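Local coordinates for protein peptidase (Yersinia bercovieri, PDB 5NYW) that forms multimers of proteasome-like subunits and probably acts as a peptidase of the Ntn-hydrolase kind, although its function is not established, at residues 85-90 and 112-117. Numbering follows the deposited sequence.
Unlike the reference sequence in segment 112-117: C112 (reference Gly).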
# COMPACT_ATOMS: atom_id res chain seq x y z
N THR L 85 -23.97 15.79 14.15
CA THR L 85 -23.06 15.34 13.09
C THR L 85 -22.15 16.51 12.70
O THR L 85 -20.98 16.32 12.38
CB THR L 85 -23.78 14.78 11.83
OG1 THR L 85 -24.51 15.81 11.16
CG2 THR L 85 -24.68 13.63 12.18
N LEU L 86 -22.71 17.72 12.70
CA LEU L 86 -21.96 18.92 12.34
C LEU L 86 -20.82 19.19 13.32
O LEU L 86 -19.70 19.51 12.92
CB LEU L 86 -22.90 20.12 12.28
CG LEU L 86 -22.22 21.43 11.87
CD1 LEU L 86 -21.68 21.30 10.45
CD2 LEU L 86 -23.16 22.63 11.99
N LEU L 87 -21.09 19.05 14.61
CA LEU L 87 -20.05 19.20 15.62
C LEU L 87 -18.96 18.14 15.44
O LEU L 87 -17.77 18.42 15.56
CB LEU L 87 -20.64 19.12 17.03
CG LEU L 87 -20.74 20.48 17.69
CD1 LEU L 87 -21.76 21.33 16.95
CD2 LEU L 87 -21.16 20.30 19.12
N GLY L 88 -19.38 16.91 15.19
CA GLY L 88 -18.45 15.82 14.98
C GLY L 88 -17.50 16.10 13.84
O GLY L 88 -16.30 15.81 13.94
N GLU L 89 -18.03 16.65 12.74
CA GLU L 89 -17.24 17.02 11.58
C GLU L 89 -16.27 18.14 11.93
O GLU L 89 -15.11 18.12 11.49
CB GLU L 89 -18.14 17.44 10.40
CG GLU L 89 -18.95 16.29 9.83
CD GLU L 89 -20.02 16.74 8.85
OE1 GLU L 89 -20.13 17.96 8.61
OE2 GLU L 89 -20.77 15.87 8.35
N THR L 90 -16.74 19.11 12.71
CA THR L 90 -15.90 20.24 13.09
C THR L 90 -14.81 19.78 14.08
O THR L 90 -13.71 20.34 14.10
CB THR L 90 -16.73 21.39 13.70
OG1 THR L 90 -17.93 21.58 12.95
CG2 THR L 90 -15.92 22.67 13.73
N CYS L 112 -10.61 16.55 22.66
CA CYS L 112 -11.69 17.23 23.36
C CYS L 112 -12.96 16.40 23.49
O CYS L 112 -13.20 15.47 22.73
CB CYS L 112 -12.01 18.54 22.62
SG CYS L 112 -12.70 18.25 20.92
N ASN L 113 -13.78 16.76 24.48
CA ASN L 113 -15.12 16.23 24.59
C ASN L 113 -16.05 17.43 24.64
O ASN L 113 -15.68 18.48 25.19
CB ASN L 113 -15.30 15.34 25.83
CG ASN L 113 -14.79 13.92 25.62
OD1 ASN L 113 -15.56 13.02 25.31
ND2 ASN L 113 -13.48 13.72 25.80
N LEU L 114 -17.22 17.28 24.04
CA LEU L 114 -18.21 18.34 24.03
C LEU L 114 -19.57 17.84 24.46
O LEU L 114 -19.89 16.66 24.27
CB LEU L 114 -18.32 18.97 22.63
CG LEU L 114 -17.03 19.51 22.04
CD1 LEU L 114 -17.30 20.02 20.66
CD2 LEU L 114 -16.54 20.63 22.90
N LEU L 115 -20.37 18.74 25.04
CA LEU L 115 -21.79 18.48 25.25
C LEU L 115 -22.61 19.45 24.38
O LEU L 115 -22.26 20.63 24.24
CB LEU L 115 -22.18 18.59 26.72
CG LEU L 115 -21.53 17.57 27.66
CD1 LEU L 115 -22.11 17.66 29.05
CD2 LEU L 115 -21.65 16.15 27.14
N LEU L 116 -23.66 18.92 23.77
CA LEU L 116 -24.56 19.67 22.92
C LEU L 116 -25.98 19.41 23.33
O LEU L 116 -26.42 18.27 23.31
CB LEU L 116 -24.38 19.28 21.46
CG LEU L 116 -25.44 19.75 20.47
CD1 LEU L 116 -25.39 21.26 20.25
CD2 LEU L 116 -25.28 18.99 19.16
N GLY L 117 -26.69 20.45 23.74
CA GLY L 117 -28.05 20.25 24.20
C GLY L 117 -28.94 21.39 23.81
O GLY L 117 -28.49 22.51 23.61
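L87 of helix 80-98 pushes one methyl, CD2, at the strand between the side chains of L114 and L116, two residues apart on the same face, and crosses both at a slant. CD2 lies 4.1 Å from L116 CB, its nearest atom there, with the branches of L116 only slightly farther off. On the other side the methyl end of the L114 side chain answers, CD1 coming to 4.2 Å from L87 CD2. The two strand leucines leave the backbone differently. L114 has CG opposite the carbonyl carbon (chi1 -56°), whereas L116 has it opposite the backbone N (chi1 167°), and its side chain also packs on A83 and A84, about one turn earlier on the helix. L114 also packs on V91, one turn after L87. All three leucines are buried, and the join between the segments is purely apolar. L62 of helix 52-65 and L74 also touch L87, while L115, pointing away from the helix, packs on F146 and I148 of strand 145-149. Strand 112-120 is the middle one of its five-stranded antiparallel sheet, and this is the helix-on-sheet packing of the alpha-beta-beta-alpha sandwich of proteasome-type Ntn hydrolases.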